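Local coordinates for PDZ domain protein (Parabacteroides distasonis, PDB 4L8N) that is of unknown function but carries a PDZ domain at each end around a DUF4136 domain and binds magnesium, at residues Val323-Asp326 / Pro330-Ala333; Gly346-Asp351 / Gln403-Leu408; Ala428-Ile433 / Lys439-Ile444. All blocks are in the same frame, centred on the assembly; numbering follows the deposited sequence.

In the fold
The three contacts follow one another along the chain, in what is probably its C-terminal PDZ domain. Contact 1 joins strand 322-325 to the short helix 330-333; contact 2 ties edge strand 348-349 to the loop after helix 395-402; contact 3 pairs strand 429-435 with strand 438-456. Contact 3 links the other two: its centre lies about 13 Å from that of contact 1, where I444 packs on P330 and A331, and about 15 Å from that of contact 2, with which it shares a sheet. Contacts 1 and 2, with centres about 22 Å apart, do not touch. The hairpin thus joins a strand-helix corner to the strand 348-349 side of contact 2, from which H348 reaches the loop, well away from the magnesium site.

Contact 1 (Val323-Asp326 / Pro330-Ala333); sequences VDVD and PAYA
V325 and Y332 bring their CA atoms to 6.0 Å of each other where the end of strand 322-325 faces the short helix 330-333, a strand-turn-helix corner in what is probably the C-terminal PDZ domain. No hydrogen bond joins the two segments directly; the direct apolar contact comes from V325, largely through one branch. Its CG1 stands anti to the backbone N (chi1 -177°) and is thereby aimed at the helix backbone, with V325 CG1 3.4 Å from Y332 N. V325 CG1 also lies 3.9 Å from A331 CB and 3.8 Å from Y332 CB, bridging two successive residues of the helix, while I336 packs on both V325 and A331. Beyond its CB the tyrosine leads away from the strand, and its ring forms a cation-pi pair with R337. Polar groups are tied up within the turn and next to it. S329 OG links the segments by hydrogen-bonding both D326 O and Y332 N, and the D326 carboxylate reaches Y309 OH through OD2. On the strand itself, V325 N bonds to D324 OD1 from above the carboxylate plane. The turn closes with D326 O set against the tyrosine's first side-chain carbon, Y332 CB, at 3.4 Å.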
loop_
_atom_site.group_PDB
_atom_site.type_symbol
_atom_site.label_atom_id
_atom_site.label_comp_id
_atom_site.label_asym_id
_atom_site.label_seq_id
_atom_site.Cartn_x
_atom_site.Cartn_y
_atom_site.Cartn_z
ATOM N N VAL A 323 -0.613 53.116 5.791
ATOM C CA VAL A 323 0.847 53.141 5.671
ATOM C C VAL A 323 1.277 53.046 4.193
ATOM O O VAL A 323 2.426 53.354 3.881
ATOM C CB VAL A 323 1.566 52.080 6.542
ATOM C CG1 VAL A 323 1.479 52.432 8.017
ATOM C CG2 VAL A 323 1.027 50.685 6.287
ATOM N N ASP A 324 0.353 52.642 3.292
ATOM C CA ASP A 324 0.606 52.496 1.849
ATOM C C ASP A 324 -0.708 52.238 1.089
ATOM O O ASP A 324 -1.711 51.837 1.690
ATOM C CB ASP A 324 1.614 51.347 1.596
ATOM C CG ASP A 324 2.252 51.264 0.215
ATOM O OD1 ASP A 324 2.031 52.191 -0.603
ATOM O OD2 ASP A 324 2.970 50.261 -0.050
ATOM N N VAL A 325 -0.701 52.504 -0.230
ATOM C CA VAL A 325 -1.827 52.299 -1.151
ATOM C C VAL A 325 -1.241 51.726 -2.433
ATOM O O VAL A 325 -0.472 52.416 -3.088
ATOM C CB VAL A 325 -2.663 53.590 -1.420
ATOM C CG1 VAL A 325 -3.846 53.289 -2.327
ATOM C CG2 VAL A 325 -3.153 54.235 -0.133
ATOM N N ASP A 326 -1.576 50.471 -2.782
ATOM C CA ASP A 326 -1.090 49.770 -3.983
ATOM C C ASP A 326 -1.375 50.573 -5.261
ATOM O O ASP A 326 -2.449 51.157 -5.400
ATOM C CB ASP A 326 -1.679 48.357 -4.080
ATOM C CG ASP A 326 -1.326 47.459 -2.906
ATOM O OD1 ASP A 326 -0.559 47.912 -2.021
ATOM O OD2 ASP A 326 -1.834 46.315 -2.858
ATOM N N PRO A 330 -8.277 49.910 -6.252
ATOM C CA PRO A 330 -9.471 50.749 -6.095
ATOM C C PRO A 330 -9.249 51.942 -5.155
ATOM O O PRO A 330 -9.762 53.021 -5.462
ATOM C CB PRO A 330 -10.520 49.768 -5.533
ATOM C CG PRO A 330 -10.070 48.436 -5.950
ATOM C CD PRO A 330 -8.574 48.497 -5.930
ATOM N N ALA A 331 -8.454 51.781 -4.055
ATOM C CA ALA A 331 -8.194 52.868 -3.091
ATOM C C ALA A 331 -7.337 53.955 -3.697
ATOM O O ALA A 331 -7.546 55.125 -3.370
ATOM C CB ALA A 331 -7.550 52.347 -1.821
ATOM N N TYR A 332 -6.389 53.583 -4.597
ATOM C CA TYR A 332 -5.542 54.547 -5.308
ATOM C C TYR A 332 -6.404 55.375 -6.274
ATOM O O TYR A 332 -6.307 56.599 -6.282
ATOM C CB TYR A 332 -4.374 53.865 -6.060
ATOM C CG TYR A 332 -3.546 54.871 -6.833
ATOM C CD1 TYR A 332 -2.527 55.587 -6.211
ATOM C CD2 TYR A 332 -3.867 55.205 -8.147
ATOM C CE1 TYR A 332 -1.812 56.569 -6.895
ATOM C CE2 TYR A 332 -3.184 56.205 -8.829
ATOM C CZ TYR A 332 -2.145 56.877 -8.206
ATOM O OH TYR A 332 -1.472 57.861 -8.891
ATOM N N ALA A 333 -7.229 54.688 -7.089
ATOM C CA ALA A 333 -8.152 55.274 -8.061
ATOM C C ALA A 333 -9.170 56.189 -7.380
ATOM O O ALA A 333 -9.582 57.183 -7.982
ATOM C CB ALA A 333 -8.870 54.177 -8.831
#

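Contact 2 (Gly346-Asp351 / Gln403-Leu408); sequences GRHKMD and QSSDYL
H348 and S405 mark the closest backbone approach, their CA atoms 7.0 Å apart, so side chains must span the gap between edge strand 348-349 and the loop 403-408. The bridge is a single hydrogen bond: H348 NE2 donates to Q403 OE1 at 2.9 Å, nearly straight with an N-H...O angle of 166°. The acceptor lies in the imidazole plane at the ring edge, whereas from the amide's side the donor sits above the carbonyl plane rather than on a lone pair. The two side chains cross at about a right angle, and ring and amide planes are turned 70° apart. Q403 reaches the ring because its chain folds at chi2 (-56°), which swings the amide back toward the strand. The ring also rests against the loop backbone, with H348 CE1 3.3 Å from Q403 O, and one of its faces has R347 CG 4.2 Å above the plane, toward the rim. The amide is held at both ends: OE1 also accepts a hydrogen bond from Y416 OH, and NE2 bonds S412 OG, which together fix its rotation. The loop in turn is folded tightly, Y407 N bonding S404 O at 2.8 Å in a 3-10 turn. Around this bridge, P409 packs on H348, and M350, a selenomethionine, meets A410 and F411. The loop leaves helix 395-402 and lies against helix 354-367, where L408 packs on F357 and A360 and D406 forms a salt bridge with R363, while G346 pairs its backbone with T430 of strand 429-435.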
loop_
_atom_site.group_PDB
_atom_site.type_symbol
_atom_site.label_atom_id
_atom_site.label_comp_id
_atom_site.label_asym_id
_atom_site.label_seq_id
_atom_site.Cartn_x
_atom_site.Cartn_y
_atom_site.Cartn_z
ATOM N N GLY A 346 -17.718 52.380 6.528
ATOM C CA GLY A 346 -19.158 52.218 6.601
ATOM C C GLY A 346 -19.671 53.020 7.780
ATOM O O GLY A 346 -19.546 54.254 7.800
ATOM N N ARG A 347 -20.183 52.314 8.803
ATOM C CA ARG A 347 -20.680 52.965 10.009
ATOM C C ARG A 347 -19.835 52.561 11.223
ATOM O O ARG A 347 -20.222 52.827 12.363
ATOM C CB ARG A 347 -22.189 52.674 10.223
ATOM C CG ARG A 347 -22.644 51.224 10.023
ATOM C CD ARG A 347 -24.120 51.054 10.356
ATOM N NE ARG A 347 -25.004 51.313 9.211
ATOM C CZ ARG A 347 -26.327 51.480 9.290
ATOM N NH1 ARG A 347 -26.938 51.452 10.471
ATOM N NH2 ARG A 347 -27.044 51.689 8.194
ATOM N N HIS A 348 -18.655 51.971 10.978
ATOM C CA HIS A 348 -17.802 51.486 12.063
ATOM C C HIS A 348 -16.511 52.267 12.208
ATOM O O HIS A 348 -15.687 52.291 11.289
ATOM C CB HIS A 348 -17.480 49.999 11.884
ATOM C CG HIS A 348 -18.682 49.147 11.656
ATOM N ND1 HIS A 348 -19.651 48.990 12.629
ATOM C CD2 HIS A 348 -19.023 48.413 10.572
ATOM C CE1 HIS A 348 -20.560 48.187 12.101
ATOM N NE2 HIS A 348 -20.220 47.806 10.868
ATOM N N LYS A 349 -16.316 52.854 13.407
ATOM C CA LYS A 349 -15.122 53.616 13.784
ATOM C C LYS A 349 -13.901 52.688 13.806
ATOM O O LYS A 349 -14.037 51.477 13.979
ATOM C CB LYS A 349 -15.303 54.369 15.129
ATOM C CG LYS A 349 -15.886 53.541 16.279
ATOM C CD LYS A 349 -15.695 54.258 17.610
ATOM C CE LYS A 349 -16.419 53.580 18.747
ATOM N NZ LYS A 349 -16.089 54.207 20.057
HETATM N N MSE A 350 -12.714 53.273 13.616
HETATM C CA MSE A 350 -11.443 52.574 13.454
HETATM C C MSE A 350 -10.359 52.928 14.535
HETATM O O MSE A 350 -9.335 52.232 14.619
HETATM C CB MSE A 350 -10.942 52.961 12.056
HETATM C CG MSE A 350 -9.888 52.078 11.507
HETATM SE SE MSE A 350 -10.581 50.465 10.786
HETATM C CE MSE A 350 -9.176 50.211 9.650
ATOM N N ASP A 351 -10.589 53.981 15.366
ATOM C CA ASP A 351 -9.643 54.441 16.400
ATOM C C ASP A 351 -9.570 53.478 17.639
ATOM O O ASP A 351 -9.677 53.918 18.790
ATOM C CB ASP A 351 -9.974 55.895 16.830
ATOM C CG ASP A 351 -11.402 56.169 17.312
ATOM O OD1 ASP A 351 -12.302 55.321 17.051
ATOM O OD2 ASP A 351 -11.629 57.250 17.924
ATOM N N GLN A 403 -22.494 42.929 12.565
ATOM C CA GLN A 403 -22.452 44.378 12.414
ATOM C C GLN A 403 -22.712 45.127 13.725
ATOM O O GLN A 403 -22.844 46.355 13.714
ATOM C CB GLN A 403 -23.436 44.827 11.311
ATOM C CG GLN A 403 -23.089 44.279 9.908
ATOM C CD GLN A 403 -21.681 44.623 9.450
ATOM O OE1 GLN A 403 -21.365 45.767 9.160
ATOM N NE2 GLN A 403 -20.796 43.649 9.406
ATOM N N SER A 404 -22.719 44.397 14.859
ATOM C CA SER A 404 -22.907 44.984 16.187
ATOM C C SER A 404 -21.631 45.687 16.601
ATOM O O SER A 404 -20.567 45.062 16.633
ATOM C CB SER A 404 -23.281 43.916 17.210
ATOM O OG SER A 404 -24.265 43.027 16.710
ATOM N N SER A 405 -21.741 46.984 16.914
ATOM C CA SER A 405 -20.642 47.868 17.318
ATOM C C SER A 405 -19.801 47.290 18.461
ATOM O O SER A 405 -18.600 47.580 18.518
ATOM C CB SER A 405 -21.176 49.243 17.697
ATOM O OG SER A 405 -21.490 49.957 16.512
ATOM N N ASP A 406 -20.407 46.421 19.310
ATOM C CA ASP A 406 -19.741 45.725 20.416
ATOM C C ASP A 406 -18.621 44.797 19.892
ATOM O O ASP A 406 -17.628 44.579 20.596
ATOM C CB ASP A 406 -20.771 44.922 21.253
ATOM C CG ASP A 406 -20.204 44.041 22.373
ATOM O OD1 ASP A 406 -19.241 44.478 23.053
ATOM O OD2 ASP A 406 -20.749 42.936 22.594
ATOM N N TYR A 407 -18.764 44.269 18.658
ATOM C CA TYR A 407 -17.752 43.363 18.106
ATOM C C TYR A 407 -16.739 44.094 17.195
ATOM O O TYR A 407 -15.909 43.425 16.578
ATOM C CB TYR A 407 -18.403 42.176 17.371
ATOM C CG TYR A 407 -19.501 41.467 18.141
ATOM C CD1 TYR A 407 -19.288 41.005 19.437
ATOM C CD2 TYR A 407 -20.734 41.212 17.554
ATOM C CE1 TYR A 407 -20.295 40.346 20.144
ATOM C CE2 TYR A 407 -21.747 40.553 18.247
ATOM C CZ TYR A 407 -21.525 40.113 19.541
ATOM O OH TYR A 407 -22.540 39.457 20.211
ATOM N N LEU A 408 -16.736 45.456 17.192
ATOM C CA LEU A 408 -15.831 46.304 16.386
ATOM C C LEU A 408 -15.660 45.689 14.967
ATOM O O LEU A 408 -14.634 45.069 14.650
ATOM C CB LEU A 408 -14.474 46.546 17.093
ATOM C CG LEU A 408 -14.525 47.100 18.544
ATOM C CD1 LEU A 408 -13.147 47.223 19.116
ATOM C CD2 LEU A 408 -15.266 48.435 18.638
#

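Contact 3 (Ala428-Ile433 / Lys439-Ile444); sequences ACTFNI and KLEVII
N432 and E441 sit opposite each other as a non-hydrogen-bonded pair of the antiparallel hairpin formed by strands 429-435 and 438-456. C429, F431 and I433 make the hydrogen-bonded pairs with I444, V442 and L440, each through two backbone bonds. E441 can be followed outward. E441 CB lies 3.8 Å from N432 ND2. CG, anti to the backbone N (chi1 -169°), and CD both lie between N432 ND2 and T430 CG2, with E441 CG 3.6 Å from T430 CG2. At the tip the carboxylate splits its duties: E441 OE2 stays 3.7 Å from T430 CG2, while E441 OE1 accepts N432 ND2 at 3.0 Å, on its anti side and somewhat out of plane. The two side chains run side by side, amide and carboxylate planes 72° apart. With an alanine in place of N432 the amide is gone, and E441 OE1 would probably lose its mate across the strands, leaving the carboxylate freer to turn. On the other face I444 CD1 meets F431 CD1 at 3.6 Å, and the rings of F431 and Y413 meet edge-to-face. That apolar face looks toward strand 312-315, which touches F431, and helix 330-333, which touches I444; alongside, strand 341-345 pairs with strand 429-435 and offers E343 to K439 as a salt-bridge partner.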
loop_
_atom_site.group_PDB
_atom_site.type_symbol
_atom_site.label_atom_id
_atom_site.label_comp_id
_atom_site.label_asym_id
_atom_site.label_seq_id
_atom_site.Cartn_x
_atom_site.Cartn_y
_atom_site.Cartn_z
ATOM N N ALA A 428 -20.225 48.282 -2.497
ATOM C CA ALA A 428 -19.453 49.524 -2.382
ATOM C C ALA A 428 -19.358 49.984 -0.912
ATOM O O ALA A 428 -20.371 50.092 -0.216
ATOM C CB ALA A 428 -20.072 50.602 -3.243
ATOM N N CYS A 429 -18.126 50.221 -0.438
ATOM C CA CYS A 429 -17.827 50.586 0.952
ATOM C C CYS A 429 -17.499 52.056 1.055
ATOM O O CYS A 429 -16.835 52.610 0.180
ATOM C CB CYS A 429 -16.692 49.723 1.503
ATOM S SG CYS A 429 -16.854 47.948 1.129
ATOM N N THR A 430 -17.976 52.690 2.128
ATOM C CA THR A 430 -17.762 54.109 2.392
ATOM C C THR A 430 -16.563 54.259 3.298
ATOM O O THR A 430 -16.532 53.690 4.386
ATOM C CB THR A 430 -19.034 54.742 2.992
ATOM O OG1 THR A 430 -20.091 54.675 2.031
ATOM C CG2 THR A 430 -18.831 56.179 3.419
ATOM N N PHE A 431 -15.578 55.027 2.842
ATOM C CA PHE A 431 -14.379 55.314 3.619
ATOM C C PHE A 431 -14.341 56.812 3.956
ATOM O O PHE A 431 -14.336 57.657 3.054
ATOM C CB PHE A 431 -13.108 54.860 2.883
ATOM C CG PHE A 431 -12.783 53.381 2.949
ATOM C CD1 PHE A 431 -13.381 52.478 2.068
ATOM C CD2 PHE A 431 -11.839 52.897 3.849
ATOM C CE1 PHE A 431 -13.041 51.121 2.095
ATOM C CE2 PHE A 431 -11.498 51.541 3.868
ATOM C CZ PHE A 431 -12.100 50.667 2.992
ATOM N N ASN A 432 -14.402 57.120 5.266
ATOM C CA ASN A 432 -14.356 58.470 5.831
ATOM C C ASN A 432 -12.953 58.725 6.316
ATOM O O ASN A 432 -12.534 58.138 7.317
ATOM C CB ASN A 432 -15.363 58.627 6.976
ATOM C CG ASN A 432 -16.781 58.684 6.517
ATOM O OD1 ASN A 432 -17.475 57.666 6.430
ATOM N ND2 ASN A 432 -17.235 59.883 6.200
ATOM N N ILE A 433 -12.197 59.538 5.572
ATOM C CA ILE A 433 -10.810 59.812 5.927
ATOM C C ILE A 433 -10.627 61.287 6.369
ATOM O O ILE A 433 -11.536 62.114 6.213
ATOM C CB ILE A 433 -9.815 59.399 4.788
ATOM C CG1 ILE A 433 -9.971 60.264 3.517
ATOM C CG2 ILE A 433 -9.914 57.897 4.466
ATOM C CD1 ILE A 433 -8.709 60.813 2.991
ATOM N N LYS A 439 -11.531 66.789 5.871
ATOM C CA LYS A 439 -12.259 65.530 6.019
ATOM C C LYS A 439 -13.028 65.182 4.744
ATOM O O LYS A 439 -13.897 65.939 4.302
ATOM C CB LYS A 439 -13.186 65.585 7.246
ATOM C CG LYS A 439 -12.399 65.580 8.551
ATOM C CD LYS A 439 -13.273 65.569 9.771
ATOM C CE LYS A 439 -12.424 65.575 11.017
ATOM N NZ LYS A 439 -13.243 65.349 12.235
ATOM N N LEU A 440 -12.686 64.028 4.155
ATOM C CA LEU A 440 -13.286 63.540 2.917
ATOM C C LEU A 440 -13.954 62.156 3.088
ATOM O O LEU A 440 -13.538 61.341 3.913
ATOM C CB LEU A 440 -12.200 63.475 1.818
ATOM C CG LEU A 440 -12.674 63.271 0.361
ATOM C CD1 LEU A 440 -13.073 64.605 -0.289
ATOM C CD2 LEU A 440 -11.615 62.551 -0.468
ATOM N N GLU A 441 -14.989 61.916 2.276
ATOM C CA GLU A 441 -15.749 60.681 2.200
ATOM C C GLU A 441 -15.636 60.134 0.773
ATOM O O GLU A 441 -16.024 60.815 -0.182
ATOM C CB GLU A 441 -17.215 60.933 2.596
ATOM C CG GLU A 441 -18.022 59.665 2.801
ATOM C CD GLU A 441 -19.446 59.851 3.294
ATOM O OE1 GLU A 441 -19.631 60.411 4.399
ATOM O OE2 GLU A 441 -20.376 59.386 2.598
ATOM N N VAL A 442 -15.078 58.933 0.617
ATOM C CA VAL A 442 -14.956 58.356 -0.711
ATOM C C VAL A 442 -15.598 56.959 -0.697
ATOM O O VAL A 442 -15.536 56.253 0.311
ATOM C CB VAL A 442 -13.490 58.385 -1.249
ATOM C CG1 VAL A 442 -12.631 57.262 -0.682
ATOM C CG2 VAL A 442 -13.455 58.382 -2.776
ATOM N N ILE A 443 -16.276 56.606 -1.791
ATOM C CA ILE A 443 -16.930 55.311 -1.914
ATOM C C ILE A 443 -16.013 54.431 -2.729
ATOM O O ILE A 443 -15.709 54.759 -3.883
ATOM C CB ILE A 443 -18.360 55.377 -2.508
ATOM C CG1 ILE A 443 -19.199 56.577 -2.003
ATOM C CG2 ILE A 443 -19.067 54.057 -2.364
ATOM C CD1 ILE A 443 -19.322 56.821 -0.467
ATOM N N ILE A 444 -15.535 53.334 -2.119
ATOM C CA ILE A 444 -14.615 52.445 -2.800
ATOM C C ILE A 444 -15.342 51.182 -3.169
ATOM O O ILE A 444 -15.789 50.465 -2.281
ATOM C CB ILE A 444 -13.336 52.164 -1.955
ATOM C CG1 ILE A 444 -12.583 53.477 -1.616
ATOM C CG2 ILE A 444 -12.424 51.177 -2.691
ATOM C CD1 ILE A 444 -11.299 53.345 -0.752
#